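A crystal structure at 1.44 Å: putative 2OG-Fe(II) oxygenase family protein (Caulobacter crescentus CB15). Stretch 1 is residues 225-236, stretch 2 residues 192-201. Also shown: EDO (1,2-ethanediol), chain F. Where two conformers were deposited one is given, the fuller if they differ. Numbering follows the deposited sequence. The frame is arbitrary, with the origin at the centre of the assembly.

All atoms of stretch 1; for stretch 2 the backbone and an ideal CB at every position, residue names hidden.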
ATOM      1  N   GLY A 225      -7.663 -14.325  -4.080  1.00 28.99           N
ATOM      2  CA  GLY A 225      -7.670 -13.656  -5.387  1.00 29.19           C
ATOM      3  C   GLY A 225      -8.306 -12.286  -5.366  1.00 29.23           C
ATOM      4  O   GLY A 225      -8.963 -11.878  -6.337  1.00 26.72           O
ATOM      5  N   CYS A 226      -8.121 -11.560  -4.254  1.00 26.33           N
ATOM      6  CA  CYS A 226      -8.609 -10.188  -4.173  1.00 23.19           C
ATOM      7  C   CYS A 226      -7.475  -9.207  -3.847  1.00 20.94           C
ATOM      8  O   CYS A 226      -6.384  -9.592  -3.447  1.00 21.07           O
ATOM      9  CB  CYS A 226      -9.703 -10.012  -3.095  1.00 25.01           C
ATOM     10  SG  CYS A 226     -11.260 -10.906  -3.318  1.00 27.20           S
ATOM     11  N   LEU A 227      -7.769  -7.929  -4.068  1.00 22.86           N
ATOM     12  CA  LEU A 227      -6.952  -6.826  -3.604  1.00 21.35           C
ATOM     13  C   LEU A 227      -7.751  -6.040  -2.578  1.00 19.60           C
ATOM     14  O   LEU A 227      -8.902  -5.679  -2.813  1.00 20.67           O
ATOM     15  CB  LEU A 227      -6.582  -5.886  -4.766  1.00 19.78           C
ATOM     16  CG  LEU A 227      -5.471  -6.372  -5.693  1.00 20.60           C
ATOM     17  CD1 LEU A 227      -5.571  -5.676  -7.052  1.00 21.73           C
ATOM     18  CD2 LEU A 227      -4.086  -6.127  -5.084  1.00 19.74           C
ATOM     19  N   VAL A 228      -7.131  -5.785  -1.427  1.00 18.54           N
ATOM     20  CA  VAL A 228      -7.710  -4.876  -0.447  1.00 19.55           C
ATOM     21  C   VAL A 228      -7.023  -3.523  -0.696  1.00 20.38           C
ATOM     22  O   VAL A 228      -5.808  -3.436  -0.749  1.00 17.98           O
ATOM     23  CB  VAL A 228      -7.440  -5.314   0.994  1.00 18.42           C
ATOM     24  CG1 VAL A 228      -7.975  -4.247   1.970  1.00 18.33           C
ATOM     25  CG2 VAL A 228      -8.083  -6.687   1.273  1.00 19.47           C
ATOM     26  N   ILE A 229      -7.816  -2.489  -0.899  1.00 18.60           N
ATOM     27  CA  ILE A 229      -7.281  -1.190  -1.276  1.00 16.89           C
ATOM     28  C   ILE A 229      -7.699  -0.149  -0.258  1.00 17.00           C
ATOM     29  O   ILE A 229      -8.844  -0.147   0.175  1.00 16.97           O
ATOM     30  CB  ILE A 229      -7.781  -0.768  -2.652  1.00 18.60           C
ATOM     31  CG1 ILE A 229      -7.468  -1.878  -3.672  1.00 20.24           C
ATOM     32  CG2 ILE A 229      -7.117   0.583  -3.074  1.00 17.07           C
ATOM     33  CD1 ILE A 229      -8.398  -1.932  -4.845  1.00 21.93           C
ATOM     34  N   ASN A 230      -6.774   0.721   0.129  1.00 15.14           N
ATOM     35  CA  ASN A 230      -7.109   1.838   1.063  1.00 16.44           C
ATOM     36  C   ASN A 230      -6.616   3.183   0.581  1.00 16.05           C
ATOM     37  O   ASN A 230      -5.578   3.296  -0.101  1.00 16.55           O
ATOM     38  CB  ASN A 230      -6.633   1.584   2.507  1.00 16.97           C
ATOM     39  CG  ASN A 230      -5.136   1.476   2.641  1.00 15.59           C
ATOM     40  OD1 ASN A 230      -4.546   0.488   2.194  1.00 18.72           O
ATOM     41  ND2 ASN A 230      -4.495   2.494   3.258  1.00 17.75           N
ATOM     42  N   ILE A 231      -7.379   4.203   0.964  1.00 16.04           N
ATOM     43  CA  ILE A 231      -7.055   5.600   0.733  1.00 16.76           C
ATOM     44  C   ILE A 231      -5.898   6.000   1.660  1.00 17.08           C
ATOM     45  O   ILE A 231      -5.911   5.632   2.842  1.00 17.56           O
ATOM     46  CB  ILE A 231      -8.270   6.494   1.091  1.00 16.76           C
ATOM     47  CG1 ILE A 231      -9.515   6.039   0.299  1.00 18.32           C
ATOM     48  CG2 ILE A 231      -7.932   8.016   0.911  1.00 17.26           C
ATOM     49  CD1 ILE A 231      -9.399   6.182  -1.213  1.00 19.64           C
ATOM     50  N   GLY A 232      -4.923   6.770   1.154  1.00 15.48           N
ATOM     51  CA  GLY A 232      -3.855   7.311   1.973  1.00 16.01           C
ATOM     52  C   GLY A 232      -3.995   8.812   2.148  1.00 17.30           C
ATOM     53  O   GLY A 232      -4.839   9.465   1.490  1.00 16.06           O
ATOM     54  N   ASP A 233      -3.123   9.374   2.975  1.00 16.43           N
ATOM     55  CA  ASP A 233      -3.275  10.746   3.378  1.00 15.34           C
ATOM     56  C   ASP A 233      -3.184  11.723   2.192  1.00 16.45           C
ATOM     57  O   ASP A 233      -3.833  12.776   2.269  1.00 17.07           O
ATOM     58  CB  ASP A 233      -2.204  11.142   4.389  1.00 15.58           C
ATOM     59  CG  ASP A 233      -2.382  10.483   5.738  1.00 20.49           C
ATOM     60  OD1 ASP A 233      -3.443   9.867   6.011  1.00 20.42           O
ATOM     61  OD2 ASP A 233      -1.437  10.586   6.535  1.00 23.34           O
HETATM   62  N   MSE A 234      -2.388  11.443   1.162  1.00 16.57           N
HETATM   63  CA  MSE A 234      -2.287  12.370   0.021  0.75 17.88           C
HETATM   64  C   MSE A 234      -3.640  12.538  -0.652  1.00 17.80           C
HETATM   65  O   MSE A 234      -4.032  13.658  -1.012  1.00 19.10           O
HETATM   66  CB  MSE A 234      -1.266  11.882  -1.018  0.75 18.42           C
HETATM   67  CG  MSE A 234       0.171  12.027  -0.624  0.75 17.79           C
HETATM   68 SE   MSE A 234       1.370  11.155  -1.898  0.56 11.57          SE
HETATM   69  CE  MSE A 234       3.055  11.569  -1.080  0.75 14.66           C
ATOM     70  N   LEU A 235      -4.372  11.435  -0.839  1.00 16.94           N
ATOM     71  CA  LEU A 235      -5.650  11.491  -1.522  1.00 17.07           C
ATOM     72  C   LEU A 235      -6.707  12.056  -0.587  1.00 16.68           C
ATOM     73  O   LEU A 235      -7.602  12.811  -1.015  1.00 17.05           O
ATOM     74  CB  LEU A 235      -6.014  10.101  -2.029  1.00 16.45           C
ATOM     75  CG  LEU A 235      -7.314   9.923  -2.790  1.00 17.06           C
ATOM     76  CD1 LEU A 235      -7.456  10.929  -3.943  1.00 19.38           C
ATOM     77  CD2 LEU A 235      -7.435   8.490  -3.349  1.00 19.13           C
ATOM     78  N   GLU A 236      -6.633  11.714   0.706  1.00 16.74           N
ATOM     79  CA  GLU A 236      -7.514  12.329   1.704  1.00 18.16           C
ATOM     80  C   GLU A 236      -7.389  13.851   1.626  1.00 18.81           C
ATOM     81  O   GLU A 236      -8.422  14.564   1.583  1.00 19.60           O
ATOM     82  CB  GLU A 236      -7.191  11.822   3.122  1.00 18.19           C
ATOM     83  CG  GLU A 236      -8.033  12.467   4.224  1.00 19.13           C
ATOM     84  CD  GLU A 236      -7.603  12.009   5.597  1.00 20.12           C
ATOM     85  OE1 GLU A 236      -6.463  12.322   5.978  1.00 22.09           O
ATOM     86  OE2 GLU A 236      -8.404  11.324   6.252  1.00 21.94           O
ATOM     87  N   UNK A 192      -2.067   4.683   9.840  1.00 21.47           N
ATOM     88  CA  UNK A 192      -2.642   5.070   8.555  1.00 21.70           C
ATOM     89  C   UNK A 192      -1.503   5.164   7.539  1.00 22.61           C
ATOM     90  O   UNK A 192      -0.310   5.184   7.906  1.00 24.95           O
ATOM     91  CB  UNK A 192      -3.403   6.393   8.660  1.00 21.70           C
ATOM     92  N   UNK A 193      -1.856   5.211   6.266  1.00 19.32           N
ATOM     93  CA  UNK A 193      -0.883   5.325   5.203  1.00 16.98           C
ATOM     94  C   UNK A 193      -0.828   6.766   4.709  1.00 16.99           C
ATOM     95  O   UNK A 193      -1.863   7.443   4.677  1.00 18.22           O
ATOM     96  CB  UNK A 193      -1.219   4.368   4.057  1.00 16.98           C
ATOM     97  N   UNK A 194       0.369   7.197   4.320  1.00 17.06           N
ATOM     98  CA  UNK A 194       0.621   8.598   3.949  1.00 17.81           C
ATOM     99  C   UNK A 194       0.491   8.894   2.472  1.00 17.95           C
ATOM    100  O   UNK A 194       0.466  10.087   2.084  1.00 19.79           O
ATOM    101  CB  UNK A 194       2.025   9.003   4.403  1.00 17.81           C
ATOM    102  N   UNK A 195       0.310   7.858   1.656  1.00 16.80           N
ATOM    103  CA  UNK A 195       0.430   7.925   0.209  1.00 16.19           C
ATOM    104  C   UNK A 195      -0.927   8.150  -0.455  1.00 16.18           C
ATOM    105  O   UNK A 195      -1.827   8.726   0.149  1.00 16.31           O
ATOM    106  CB  UNK A 195       1.072   6.643  -0.326  1.00 16.19           C
ATOM    107  N   UNK A 196      -1.089   7.741  -1.699  1.00 16.41           N
ATOM    108  CA  UNK A 196      -2.326   8.001  -2.445  1.00 14.37           C
ATOM    109  C   UNK A 196      -3.350   6.882  -2.241  1.00 13.97           C
ATOM    110  O   UNK A 196      -4.403   7.100  -1.634  1.00 16.35           O
ATOM    111  CB  UNK A 196      -2.021   8.161  -3.936  1.00 14.37           C
ATOM    112  N   UNK A 197      -3.030   5.693  -2.730  1.00 15.79           N
ATOM    113  CA  UNK A 197      -3.740   4.478  -2.345  1.00 15.24           C
ATOM    114  C   UNK A 197      -2.735   3.353  -2.145  1.00 15.76           C
ATOM    115  O   UNK A 197      -1.654   3.369  -2.728  1.00 15.74           O
ATOM    116  CB  UNK A 197      -4.783   4.093  -3.397  1.00 15.24           C
ATOM    117  N   UNK A 198      -3.105   2.358  -1.327  1.00 15.38           N
ATOM    118  CA  UNK A 198      -2.280   1.168  -1.110  1.00 15.48           C
ATOM    119  C   UNK A 198      -3.086  -0.069  -1.543  1.00 15.53           C
ATOM    120  O   UNK A 198      -4.316  -0.196  -1.272  1.00 15.09           O
ATOM    121  CB  UNK A 198      -1.846   1.058   0.353  1.00 15.48           C
ATOM    122  N   UNK A 199      -2.418  -0.978  -2.279  1.00 16.48           N
ATOM    123  CA  UNK A 199      -3.020  -2.168  -2.832  1.00 17.78           C
ATOM    124  C   UNK A 199      -2.394  -3.421  -2.224  1.00 16.35           C
ATOM    125  O   UNK A 199      -1.182  -3.613  -2.336  1.00 17.95           O
ATOM    126  CB  UNK A 199      -2.874  -2.178  -4.355  1.00 17.78           C
ATOM    127  N   UNK A 200      -3.217  -4.263  -1.597  1.00 15.98           N
ATOM    128  CA  UNK A 200      -2.736  -5.436  -0.856  1.00 17.54           C
ATOM    129  C   UNK A 200      -3.336  -6.729  -1.356  1.00 18.37           C
ATOM    130  O   UNK A 200      -4.530  -6.989  -1.187  1.00 17.81           O
ATOM    131  CB  UNK A 200      -3.044  -5.281   0.635  1.00 17.54           C
ATOM    132  N   UNK A 201      -2.470  -7.536  -1.950  1.00 18.15           N
ATOM    133  CA  UNK A 201      -2.807  -8.922  -2.244  1.00 17.26           C
ATOM    134  C   UNK A 201      -2.766  -9.818  -0.992  1.00 21.09           C
ATOM    135  O   UNK A 201      -2.117  -9.481   0.002  1.00 20.45           O
ATOM    136  CB  UNK A 201      -1.849  -9.468  -3.305  1.00 17.26           C
TER
HETATM  137  C1  EDO F 321      -4.054 -15.218  -3.204  1.00 43.22           C
HETATM  138  O1  EDO F 321      -5.330 -14.599  -2.933  1.00 30.97           O
HETATM  139  C2  EDO F 321      -4.006 -15.932  -4.554  1.00 44.24           C
HETATM  140  O2  EDO F 321      -5.169 -16.753  -4.775  1.00 50.12           O

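Position 192 has extended backbone angles, and an ideal CB would lie 4.4 Å from Asp-233 OD1 with room to spare. Many residues would fit; the deposited one is Gly-192.

At 193 the CB points sideways, 3.9 Å from Asn-230 ND2, an amide donor. A side chain ending in an acceptor, Asp or Asn, would suit. It is Asp-193: OD2 accepts a nearly straight hydrogen bond from Asn-230 ND2 at 3.0 Å. Its backbone serves too, since Asp-193 O receives Asp-233 N at 2.9 Å.

Position 194 points away overall, its CB 4.4 Å from Asp-233 OD2, so stretch 1 demands little and either polar or apolar side chains are plausible. Ile-194 is found, with CG2 3.8 Å from Asp-233 OD2.

At 195 the CB again points away, leaving the backbone to make the contact: the carbonyl O takes Met-234 N at 3.0 Å, near the start of the helix. Stretch 1 hardly restricts the side chain. Asn-195 turns its amide along its own stretch, toward position 198.

The CB of 196 also points away, yet lies 4.8 Å from both Met-234 CB and Leu-235 CB, so a small or branched side chain would suit. In Thr-196, OG1 lies 3.7 Å from Met-234 SE and CG2 4.2 Å from Leu-235 CB, while the backbone O accepts from Gly-232 N at 2.9 Å.

From 197 the chain pairs antiparallel with stretch 1. The CB at 197 joins the face bearing Ile-229 and Ile-231, which favours a branched aliphatic residue. Ile-197 places CG2 3.8 Å from Leu-235 CD2 and 4.2 Å from Ile-231 CD1.

Position 198 lies on the other face, its ideal CB 3.3 Å from Asn-230 OD1. A compact polar side chain, Ser or Thr, would fit beside that amide. It is Thr-198, whose OG1 donates to Asp-193 OD2 at 2.8 Å; this carboxylate oxygen thus also links Thr-198 to Asn-230. Thr-198 OG1 also accepts from Asn-195 ND2 at 2.9 Å. The backbones pair through Thr-198 N to Asn-230 O at 2.9 Å and Asn-230 N to Thr-198 O at 3.0 Å.

At 199 the CB lies near Leu-227 CD2 and Ile-229 CG1, calling for an aliphatic chain. Leu-199 brings CD2 4.1 Å from Ile-229 CG1.

Position 200 shares a face with Val-228, so Val, Ile or Leu would suit. Leu-200 has its CB 4.4 Å from Val-228 CB.

At 201 the CB is 4.4 Å from Leu-227 CD2, inviting another aliphatic residue. Leu-201 reaches back, its CD2 3.4 Å from Leu-227 CD2.

Stretch 2 192-201: GDINTITLLL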
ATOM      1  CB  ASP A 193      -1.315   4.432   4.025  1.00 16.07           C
ATOM      2  CG  ASP A 193      -1.049   2.953   4.259  1.00 16.97           C
ATOM      3  OD1 ASP A 193      -0.356   2.616   5.252  1.00 20.15           O
ATOM      4  OD2 ASP A 193      -1.538   2.135   3.443  1.00 17.02           O
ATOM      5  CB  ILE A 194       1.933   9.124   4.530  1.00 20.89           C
ATOM      6  CG1 ILE A 194       3.138   8.471   3.901  1.00 25.36           C
ATOM      7  CG2 ILE A 194       1.967   8.945   6.050  1.00 22.36           C
ATOM      8  CD1 ILE A 194       4.468   8.988   4.521  1.00 30.70           C
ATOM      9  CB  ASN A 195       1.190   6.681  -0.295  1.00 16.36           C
ATOM     10  CG  ASN A 195       0.599   5.369   0.220  1.00 15.86           C
ATOM     11  OD1 ASN A 195       0.720   5.066   1.425  1.00 16.15           O
ATOM     12  ND2 ASN A 195      -0.014   4.565  -0.684  1.00 15.33           N
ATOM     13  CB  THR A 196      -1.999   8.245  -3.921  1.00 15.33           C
ATOM     14  OG1 THR A 196      -1.089   9.363  -4.003  1.00 17.48           O
ATOM     15  CG2 THR A 196      -3.289   8.464  -4.789  1.00 17.36           C
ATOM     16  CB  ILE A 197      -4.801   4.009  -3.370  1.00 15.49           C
ATOM     17  CG1 ILE A 197      -4.195   3.848  -4.774  1.00 15.47           C
ATOM     18  CG2 ILE A 197      -5.979   5.014  -3.398  1.00 17.82           C
ATOM     19  CD1 ILE A 197      -5.182   3.188  -5.801  1.00 16.16           C
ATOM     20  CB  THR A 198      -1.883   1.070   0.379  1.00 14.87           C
ATOM     21  OG1 THR A 198      -1.170   2.261   0.696  1.00 14.68           O
ATOM     22  CG2 THR A 198      -1.007  -0.147   0.678  1.00 16.41           C
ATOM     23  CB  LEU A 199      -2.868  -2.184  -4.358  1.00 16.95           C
ATOM     24  CG  LEU A 199      -3.587  -1.062  -5.087  1.00 16.16           C
ATOM     25  CD1 LEU A 199      -2.607   0.052  -5.430  1.00 17.44           C
ATOM     26  CD2 LEU A 199      -4.330  -1.579  -6.339  1.00 19.89           C
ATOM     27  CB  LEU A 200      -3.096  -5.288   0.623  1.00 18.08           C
ATOM     28  CG  LEU A 200      -2.630  -6.385   1.564  1.00 19.74           C
ATOM     29  CD1 LEU A 200      -1.124  -6.446   1.700  1.00 22.15           C
ATOM     30  CD2 LEU A 200      -3.316  -6.186   2.916  1.00 20.90           C
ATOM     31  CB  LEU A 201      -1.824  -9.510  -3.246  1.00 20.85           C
ATOM     32  CG  LEU A 201      -1.834  -8.864  -4.622  1.00 20.79           C
ATOM     33  CD1 LEU A 201      -0.463  -9.171  -5.332  1.00 22.81           C
ATOM     34  CD2 LEU A 201      -3.056  -9.299  -5.444  1.00 21.86           C
TER
HETATM   35  O   HOH W   1      -4.671   4.799   5.704  1.00 19.46           O
HETATM   36  O   HOH W   2      -6.238  -9.397  -0.420  1.00 22.85           O
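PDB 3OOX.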